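Local structure of ubiquitin-conjugating enzyme E2, putative (Trypanosoma cruzi, 4DS2) at residues 25-30 with 38-43; 53-58 with 70-75; 8-13 with 79-84. The protein probably accepts activated ubiquitin, or a related modifier, as a thioester and passes it on towards target proteins, as ubiquitin-conjugating enzymes of the E2 family do. One frame throughout, in Å; residues are numbered along the deposited sequence.

Contact 1. Residues 25-30 with 38-43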
loop_
_atom_site.group_PDB
_atom_site.type_symbol
_atom_site.label_atom_id
_atom_site.label_comp_id
_atom_site.label_asym_id
_atom_site.label_seq_id
_atom_site.Cartn_x
_atom_site.Cartn_y
_atom_site.Cartn_z
ATOM N N ASP A 25 12.501 1.969 11.757
ATOM C CA ASP A 25 13.902 1.939 12.230
ATOM C C ASP A 25 14.234 0.715 13.055
ATOM O O ASP A 25 15.393 0.338 13.151
ATOM C CB ASP A 25 14.228 3.192 13.004
ATOM C CG ASP A 25 14.118 4.416 12.131
ATOM O OD1 ASP A 25 14.926 4.535 11.188
ATOM O OD2 ASP A 25 13.201 5.242 12.331
ATOM N N ALA A 26 13.220 0.085 13.633
ATOM C CA ALA A 26 13.364 -1.269 14.181
ATOM C C ALA A 26 13.441 -2.370 13.083
ATOM O O ALA A 26 14.119 -3.394 13.255
ATOM C CB ALA A 26 12.216 -1.561 15.141
ATOM N N ASN A 27 12.722 -2.164 11.980
ATOM C CA ASN A 27 12.710 -3.111 10.857
ATOM C C ASN A 27 14.033 -3.123 10.078
ATOM O O ASN A 27 14.584 -4.195 9.791
ATOM C CB ASN A 27 11.561 -2.777 9.896
ATOM C CG ASN A 27 11.578 -3.658 8.655
ATOM O OD1 ASN A 27 11.512 -4.889 8.742
ATOM N ND2 ASN A 27 11.698 -3.027 7.491
ATOM N N ASN A 28 14.527 -1.918 9.751
ATOM C CA ASN A 28 15.828 -1.699 9.058
ATOM C C ASN A 28 17.066 -1.940 9.957
ATOM O O ASN A 28 18.041 -1.182 9.910
ATOM C CB ASN A 28 15.911 -0.267 8.470
ATOM C CG ASN A 28 14.792 0.047 7.473
ATOM O OD1 ASN A 28 14.078 -0.840 6.984
ATOM N ND2 ASN A 28 14.638 1.331 7.169
ATOM N N GLU A 29 16.972 -2.972 10.794
ATOM C CA GLU A 29 18.091 -3.564 11.520
ATOM C C GLU A 29 17.996 -5.126 11.367
ATOM O O GLU A 29 19.019 -5.791 11.162
ATOM C CB GLU A 29 18.122 -3.046 12.984
ATOM C CG GLU A 29 18.856 -1.697 13.164
ATOM C CD GLU A 29 18.274 -0.757 14.236
ATOM O OE1 GLU A 29 17.192 -1.046 14.800
ATOM O OE2 GLU A 29 18.908 0.298 14.515
ATOM N N ALA A 30 16.781 -5.695 11.442
ATOM C CA ALA A 30 16.519 -7.092 11.038
ATOM C C ALA A 30 16.338 -7.193 9.524
ATOM O O ALA A 30 17.296 -7.403 8.787
ATOM C CB ALA A 30 15.280 -7.635 11.751
ATOM N N SER A 38 6.832 -10.701 4.149
ATOM C CA SER A 38 6.373 -9.345 4.420
ATOM C C SER A 38 7.122 -8.321 3.571
ATOM O O SER A 38 8.263 -8.519 3.148
ATOM C CB SER A 38 6.475 -9.005 5.919
ATOM O OG SER A 38 5.260 -9.313 6.579
ATOM N N THR A 39 6.432 -7.224 3.342
ATOM C CA THR A 39 6.941 -6.122 2.557
ATOM C C THR A 39 7.634 -5.188 3.533
ATOM O O THR A 39 7.181 -5.040 4.662
ATOM C CB THR A 39 5.781 -5.407 1.845
ATOM O OG1 THR A 39 5.347 -4.268 2.609
ATOM C CG2 THR A 39 4.564 -6.421 1.630
ATOM N N ALA A 40 8.748 -4.587 3.124
ATOM C CA ALA A 40 9.524 -3.758 4.021
ATOM C C ALA A 40 9.351 -2.309 3.573
ATOM O O ALA A 40 9.599 -1.978 2.413
ATOM C CB ALA A 40 10.992 -4.189 3.991
ATOM N N ILE A 41 8.874 -1.462 4.482
ATOM C CA ILE A 41 8.871 -0.012 4.274
ATOM C C ILE A 41 10.205 0.456 4.839
ATOM O O ILE A 41 10.487 0.205 6.007
ATOM C CB ILE A 41 7.713 0.705 5.031
ATOM C CG1 ILE A 41 6.361 -0.009 4.829
ATOM C CG2 ILE A 41 7.590 2.163 4.585
ATOM C CD1 ILE A 41 5.200 0.468 5.713
ATOM N N PHE A 42 11.021 1.121 4.016
ATOM C CA PHE A 42 12.393 1.536 4.397
ATOM C C PHE A 42 12.712 3.061 4.307
ATOM O O PHE A 42 13.796 3.484 4.709
ATOM C CB PHE A 42 13.432 0.741 3.596
ATOM C CG PHE A 42 13.494 1.103 2.133
ATOM C CD1 PHE A 42 12.642 0.497 1.216
ATOM C CD2 PHE A 42 14.416 2.052 1.672
ATOM C CE1 PHE A 42 12.683 0.840 -0.136
ATOM C CE2 PHE A 42 14.471 2.394 0.326
ATOM C CZ PHE A 42 13.601 1.789 -0.579
ATOM N N SER A 43 11.787 3.870 3.783
ATOM C CA SER A 43 11.883 5.323 3.857
ATOM C C SER A 43 10.501 5.942 3.997
ATOM O O SER A 43 9.560 5.539 3.333
ATOM C CB SER A 43 12.600 5.890 2.630
ATOM O OG SER A 43 12.201 7.225 2.383
#
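Asn27 and Asn28, at the C-terminal end of the N-terminal helix of the ubiquitin-conjugating (UBC) fold, reach across to Ala40, Ile41 and Phe42 on the first strand of its antiparallel sheet. That strand is outermost in the sheet and carries a classic beta bulge, in which Phe42 and Ser43 both face Lys55 of the next strand. The contact is shallow, burying 146 Å² in total, and polar in character. Helical backbone angles end at Asn27, Asn28 is the first residue to leave them, and the carboxamides of both touch the strand.

In Asn27, CG lies anti to the backbone N (chi1 175°), beside the carbonyl carbon. Asn27 ND2 stands 3.8 Å from Ala40 CB and likewise 3.8 Å from Ile41 O, separations of van der Waals rather than hydrogen-bonding length. Asn28 supplies the one hydrogen bond between the segments: ND2 donates to Phe42 O over 3.4 Å, with an N-H...O angle of 133°. Long and bent, it is a weak bond. Asn28 OD1 meanwhile lies 3.9 Å from Ile41 O, two acceptors that cannot bond.

On its other sides the segment has further partners: Ile41, which is buried, and Thr39 just before the strand touch Leu128 of helix 120-132, and the Phe42 ring makes a cation-pi contact with Lys57. In Phe42, CG sits between the backbone N and the carbonyl carbon, and the end of the side chain leads away from the helix, leaving CB to meet the asparagine. The Asn28 amide plane is inclined 51° to the Phe42 ring plane, and Asn28 OD1 is 3.8 Å from Phe42 CB.

Contact 2. Residues 53-58 with 70-75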
loop_
_atom_site.group_PDB
_atom_site.type_symbol
_atom_site.label_atom_id
_atom_site.label_comp_id
_atom_site.label_asym_id
_atom_site.label_seq_id
_atom_site.Cartn_x
_atom_site.Cartn_y
_atom_site.Cartn_z
ATOM N N ILE A 53 4.961 10.312 1.808
ATOM C CA ILE A 53 5.568 9.592 0.683
ATOM C C ILE A 53 6.445 8.474 1.265
ATOM O O ILE A 53 7.330 8.727 2.093
ATOM C CB ILE A 53 6.434 10.529 -0.199
ATOM C CG1 ILE A 53 5.633 11.800 -0.601
ATOM C CG2 ILE A 53 6.962 9.771 -1.434
ATOM C CD1 ILE A 53 5.838 13.025 0.265
ATOM N N LEU A 54 6.172 7.243 0.861
ATOM C CA LEU A 54 6.921 6.069 1.315
ATOM C C LEU A 54 7.717 5.383 0.168
ATOM O O LEU A 54 7.323 5.457 -0.999
ATOM C CB LEU A 54 5.962 5.031 1.900
ATOM C CG LEU A 54 4.967 5.336 3.022
ATOM C CD1 LEU A 54 4.303 4.005 3.385
ATOM C CD2 LEU A 54 5.617 5.953 4.243
ATOM N N LYS A 55 8.816 4.708 0.544
ATOM C CA LYS A 55 9.537 3.793 -0.352
ATOM C C LYS A 55 9.519 2.399 0.258
ATOM O O LYS A 55 9.704 2.225 1.457
ATOM C CB LYS A 55 10.962 4.248 -0.600
ATOM C CG LYS A 55 11.055 5.623 -1.264
ATOM C CD LYS A 55 12.468 5.915 -1.777
ATOM C CE LYS A 55 12.739 7.376 -2.106
ATOM N NZ LYS A 55 14.211 7.573 -2.247
ATOM N N VAL A 56 9.214 1.416 -0.575
ATOM C CA VAL A 56 8.851 0.075 -0.100
ATOM C C VAL A 56 9.511 -0.959 -0.982
ATOM O O VAL A 56 9.745 -0.708 -2.169
ATOM C CB VAL A 56 7.312 -0.126 -0.125
ATOM C CG1 VAL A 56 6.941 -1.554 0.217
ATOM C CG2 VAL A 56 6.606 0.849 0.823
ATOM N N LYS A 57 9.816 -2.117 -0.398
ATOM C CA LYS A 57 10.097 -3.343 -1.182
ATOM C C LYS A 57 8.934 -4.286 -0.993
ATOM O O LYS A 57 8.452 -4.449 0.120
ATOM C CB LYS A 57 11.375 -4.023 -0.708
ATOM C CG LYS A 57 12.629 -3.159 -0.850
ATOM C CD LYS A 57 13.030 -2.961 -2.305
ATOM C CE LYS A 57 13.919 -1.739 -2.465
ATOM N NZ LYS A 57 15.264 -1.938 -1.869
ATOM N N ALA A 58 8.468 -4.898 -2.076
ATOM C CA ALA A 58 7.572 -6.053 -1.946
ATOM C C ALA A 58 8.338 -7.254 -1.355
ATOM O O ALA A 58 9.584 -7.263 -1.354
ATOM C CB ALA A 58 6.952 -6.407 -3.278
ATOM N N THR A 70 12.163 -1.069 -5.963
ATOM C CA THR A 70 11.530 -0.125 -5.038
ATOM C C THR A 70 10.165 0.272 -5.575
ATOM O O THR A 70 9.996 0.442 -6.794
ATOM C CB THR A 70 12.396 1.139 -4.829
ATOM O OG1 THR A 70 13.353 0.880 -3.799
ATOM C CG2 THR A 70 11.570 2.339 -4.397
ATOM N N TYR A 71 9.195 0.380 -4.663
ATOM C CA TYR A 71 7.857 0.858 -4.976
ATOM C C TYR A 71 7.600 2.097 -4.147
ATOM O O TYR A 71 7.796 2.088 -2.936
ATOM C CB TYR A 71 6.795 -0.185 -4.637
ATOM C CG TYR A 71 6.797 -1.386 -5.543
ATOM C CD1 TYR A 71 7.659 -2.447 -5.313
ATOM C CD2 TYR A 71 5.928 -1.468 -6.627
ATOM C CE1 TYR A 71 7.669 -3.552 -6.142
ATOM C CE2 TYR A 71 5.921 -2.575 -7.458
ATOM C CZ TYR A 71 6.792 -3.619 -7.205
ATOM O OH TYR A 71 6.792 -4.712 -8.038
ATOM N N GLN A 72 7.144 3.152 -4.802
ATOM C CA GLN A 72 6.833 4.369 -4.122
ATOM C C GLN A 72 5.344 4.561 -3.961
ATOM O O GLN A 72 4.576 4.382 -4.919
ATOM C CB GLN A 72 7.386 5.547 -4.907
ATOM C CG GLN A 72 8.793 5.904 -4.483
ATOM C CD GLN A 72 9.474 6.722 -5.508
ATOM O OE1 GLN A 72 9.830 6.236 -6.584
ATOM N NE2 GLN A 72 9.658 7.981 -5.192
ATOM N N LEU A 73 4.953 4.979 -2.750
ATOM C CA LEU A 73 3.545 5.217 -2.423
ATOM C C LEU A 73 3.333 6.577 -1.831
ATOM O O LEU A 73 4.290 7.219 -1.405
ATOM C CB LEU A 73 3.066 4.184 -1.433
ATOM C CG LEU A 73 3.140 2.760 -1.945
ATOM C CD1 LEU A 73 4.017 1.928 -1.023
ATOM C CD2 LEU A 73 1.750 2.184 -2.124
ATOM N N SER A 74 2.064 7.011 -1.847
ATOM C CA SER A 74 1.570 8.217 -1.164
ATOM C C SER A 74 0.454 7.811 -0.246
ATOM O O SER A 74 -0.505 7.169 -0.682
ATOM C CB SER A 74 0.952 9.236 -2.136
ATOM O OG SER A 74 1.926 9.778 -2.992
ATOM N N VAL A 75 0.568 8.215 1.017
ATOM C CA VAL A 75 -0.523 8.141 1.974
ATOM C C VAL A 75 -1.064 9.548 2.208
ATOM O O VAL A 75 -0.376 10.381 2.794
ATOM C CB VAL A 75 -0.028 7.548 3.291
ATOM C CG1 VAL A 75 -1.186 7.362 4.262
ATOM C CG2 VAL A 75 0.731 6.257 3.025
#
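Leu73 and Leu54 form an antiparallel hydrogen-bonded pair and are the two residues with the largest areas buried here, 72 and 68 Å². Leu54 N donates to Leu73 O over 2.9 Å. The return bond, from Leu73 N to Leu54 O, measures 3.0 Å. On the same face of the sheet their CB atoms are 4.5 Å apart. Beyond them the Leu73 side chain crosses Val56 obliquely, its CD1 meeting Val56 CG2, while Leu54 CD1 packs on Val75 CG2 at 4.2 Å.

These are the two central strands of the four-stranded antiparallel meander of the UBC fold, and the axes of their short segments differ by 149° in direction. Helix 120-132 lies against the face that carries Leu54, Val56, Tyr71 and Leu73: Leu54 touches Ile124, and Val56 and Leu73 touch Leu128.

Tyr71, the third main contributor, pairs with Val56. Its N donates to Val56 O and its O accepts from Val56 N, each over 2.8 Å; the first bond is straight at 167° and the second is bent to 134°. Val56 O also comes to the edge of the Tyr71 ring, and Tyr71 CE1 lies 4.1 Å from Ala58 CB. At the far end of the ring, Tyr71 OH hydrogen-bonds to Tyr64 O.

The face that bears Lys55, Gln72, Lys57 and Thr70 is more polar and partly exposed. Lys55 and Gln72 run side by side, pointing the same way, with Lys55 CG 3.9 Å from Gln72 CG.

Contact 3. Residues 8-13 with 79-84; sequences ISNKRI and DDYPHE
Asn10 is the N-cap of helix 11-27, and its carboxamide also grips the loop at Tyr81-Pro82, which opens the Tyr-Pro-x-x-Pro-Pro motif characteristic of many E2 enzymes. OD1 of Asn10 accepts from Ile13 N over 3.1 Å and, more weakly, from Arg12 N. On the other branch, Asn10 ND2 donates to Tyr81 O over 3.0 Å with an N-H...O angle of 163°, the acceptor only 7° out of the amide plane. One side chain thus joins the helix start to that loop.

The closer-packed part lies around Tyr81, which has the largest area buried here, 89 Å². Ile13 CG1 meets Tyr81 CD2 at 3.8 Å, Pro82 CB lies over the centre of one ring face, and Arg12 NH1 comes within 3.7 Å of Tyr81 CE2, with guanidinium and ring planes 79° apart. Both polar ends converge on Asp16, Arg12 NH1 by a salt bridge and Tyr81 OH by a hydrogen bond; Arg12 NH2 continues to Pro116 O and Gln118 O.

The Ile8 end is looser and more exposed: Ile8 CB comes no nearer than 4.4 Å to Asp79 OD2, which is bonded instead to Lys6 N. At the Arg12 end, Pro82, after its cis peptide bond, puts CB over a guanidinium face, 3.7 Å from Arg12 NH2.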
loop_
_atom_site.group_PDB
_atom_site.type_symbol
_atom_site.label_atom_id
_atom_site.label_comp_id
_atom_site.label_asym_id
_atom_site.label_seq_id
_atom_site.Cartn_x
_atom_site.Cartn_y
_atom_site.Cartn_z
ATOM N N ILE A 8 -3.594 21.727 9.663
ATOM C CA ILE A 8 -4.081 21.928 11.051
ATOM C C ILE A 8 -3.428 20.883 11.981
ATOM O O ILE A 8 -3.186 19.804 11.503
ATOM C CB ILE A 8 -5.644 21.767 11.003
ATOM C CG1 ILE A 8 -6.304 23.079 10.572
ATOM C CG2 ILE A 8 -6.296 21.263 12.281
ATOM C CD1 ILE A 8 -5.850 24.313 11.326
ATOM N N SER A 9 -3.150 21.148 13.273
ATOM C CA SER A 9 -2.622 20.062 14.186
ATOM C C SER A 9 -3.664 18.924 14.186
ATOM O O SER A 9 -4.862 19.216 14.253
ATOM C CB SER A 9 -2.315 20.546 15.648
ATOM O OG SER A 9 -1.902 19.501 16.565
ATOM N N ASN A 10 -3.215 17.672 14.013
ATOM C CA ASN A 10 -4.020 16.474 14.265
ATOM C C ASN A 10 -3.262 15.550 15.250
ATOM O O ASN A 10 -2.217 15.031 14.913
ATOM C CB ASN A 10 -4.320 15.748 12.954
ATOM C CG ASN A 10 -5.387 14.679 13.113
ATOM O OD1 ASN A 10 -5.172 13.638 13.763
ATOM N ND2 ASN A 10 -6.543 14.915 12.511
ATOM N N LYS A 11 -3.772 15.379 16.466
ATOM C CA LYS A 11 -3.080 14.607 17.490
ATOM C C LYS A 11 -2.698 13.207 16.970
ATOM O O LYS A 11 -1.577 12.702 17.252
ATOM C CB LYS A 11 -3.941 14.517 18.769
ATOM C CG LYS A 11 -3.142 14.312 20.062
ATOM C CD LYS A 11 -2.693 12.844 20.250
ATOM C CE LYS A 11 -1.233 12.629 20.685
ATOM N NZ LYS A 11 -1.019 11.231 21.212
ATOM N N ARG A 12 -3.591 12.601 16.183
ATOM C CA ARG A 12 -3.436 11.215 15.746
ATOM C C ARG A 12 -2.616 10.982 14.484
ATOM O O ARG A 12 -2.069 9.888 14.314
ATOM C CB ARG A 12 -4.799 10.569 15.576
ATOM C CG ARG A 12 -5.429 10.110 16.887
ATOM C CD ARG A 12 -4.834 8.785 17.351
ATOM N NE ARG A 12 -5.677 7.704 16.860
ATOM C CZ ARG A 12 -5.395 6.905 15.850
ATOM N NH1 ARG A 12 -4.263 7.010 15.195
ATOM N NH2 ARG A 12 -6.254 5.966 15.500
ATOM N N ILE A 13 -2.543 11.944 13.577
ATOM C CA ILE A 13 -1.693 11.792 12.416
ATOM C C ILE A 13 -0.223 11.801 12.890
ATOM O O ILE A 13 0.600 10.964 12.444
ATOM C CB ILE A 13 -1.883 12.915 11.364
ATOM C CG1 ILE A 13 -3.284 12.898 10.731
ATOM C CG2 ILE A 13 -0.872 12.767 10.244
ATOM C CD1 ILE A 13 -3.507 13.976 9.698
ATOM N N ASP A 79 -8.622 16.023 7.211
ATOM C CA ASP A 79 -8.778 16.729 8.475
ATOM C C ASP A 79 -9.578 15.908 9.448
ATOM O O ASP A 79 -9.510 16.168 10.637
ATOM C CB ASP A 79 -9.482 18.073 8.289
ATOM C CG ASP A 79 -8.755 18.963 7.317
ATOM O OD1 ASP A 79 -8.930 18.753 6.086
ATOM O OD2 ASP A 79 -7.992 19.849 7.779
ATOM N N ASP A 80 -10.308 14.914 8.950
ATOM C CA ASP A 80 -11.145 14.054 9.787
ATOM C C ASP A 80 -10.502 12.719 10.297
ATOM O O ASP A 80 -11.143 11.954 11.024
ATOM C CB ASP A 80 -12.443 13.775 9.032
ATOM C CG ASP A 80 -13.610 13.514 9.950
ATOM O OD1 ASP A 80 -13.471 13.796 11.150
ATOM O OD2 ASP A 80 -14.660 13.024 9.472
ATOM N N TYR A 81 -9.255 12.446 9.958
ATOM C CA TYR A 81 -8.571 11.313 10.564
ATOM C C TYR A 81 -8.630 11.443 12.105
ATOM O O TYR A 81 -8.338 12.518 12.626
ATOM C CB TYR A 81 -7.117 11.242 10.067
ATOM C CG TYR A 81 -6.375 10.001 10.458
ATOM C CD1 TYR A 81 -6.483 8.863 9.716
ATOM C CD2 TYR A 81 -5.575 9.980 11.598
ATOM C CE1 TYR A 81 -5.816 7.714 10.093
ATOM C CE2 TYR A 81 -4.895 8.838 11.983
ATOM C CZ TYR A 81 -5.014 7.703 11.221
ATOM O OH TYR A 81 -4.350 6.531 11.548
ATOM N N PRO A 82 -8.956 10.340 12.832
ATOM C CA PRO A 82 -9.019 8.910 12.428
ATOM C C PRO A 82 -10.384 8.364 11.994
ATOM O O PRO A 82 -10.479 7.221 11.583
ATOM C CB PRO A 82 -8.588 8.189 13.714
ATOM C CG PRO A 82 -9.063 9.094 14.823
ATOM C CD PRO A 82 -9.242 10.482 14.274
ATOM N N HIS A 83 -11.423 9.177 12.072
ATOM C CA HIS A 83 -12.768 8.798 11.599
ATOM C C HIS A 83 -12.759 8.218 10.223
ATOM O O HIS A 83 -13.277 7.131 10.044
ATOM C CB HIS A 83 -13.705 9.978 11.722
ATOM C CG HIS A 83 -13.650 10.612 13.096
ATOM N ND1 HIS A 83 -14.179 10.012 14.185
ATOM C CD2 HIS A 83 -13.031 11.780 13.555
ATOM C CE1 HIS A 83 -13.972 10.786 15.279
ATOM N NE2 HIS A 83 -13.276 11.869 14.895
ATOM N N GLU A 84 -12.093 8.857 9.251
ATOM C CA GLU A 84 -11.797 8.165 7.962
ATOM C C GLU A 84 -10.320 7.932 7.787
ATOM O O GLU A 84 -9.523 8.836 8.018
ATOM C CB GLU A 84 -12.266 8.893 6.691
ATOM C CG GLU A 84 -13.757 9.102 6.624
ATOM C CD GLU A 84 -14.140 10.244 7.522
ATOM O OE1 GLU A 84 -13.411 11.250 7.370
ATOM O OE2 GLU A 84 -15.088 10.133 8.372
#

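How the contacts relate
Contact 2 is the most deeply placed, about 7 Å from the chain centre to its own, whereas contacts 1 and 3 sit about 15 and 20 Å out. Contacts 1 and 3 both use helix 11-27, one at its C-terminal end and the other at its N-terminal end, with nearest atoms about 13 Å apart. Contacts 1 and 2 share the sheet directly: Ala40 O and Lys57 N, 2.8 Å apart, probably hydrogen-bond between neighbouring strands. Chemistry follows position. Regular main-chain pairing and aliphatic packing dominate contact 2; contact 3 combines an amide cap with an aromatic and charged cluster; contact 1 has a single weak hydrogen bond, from a side-chain amide, at the surface.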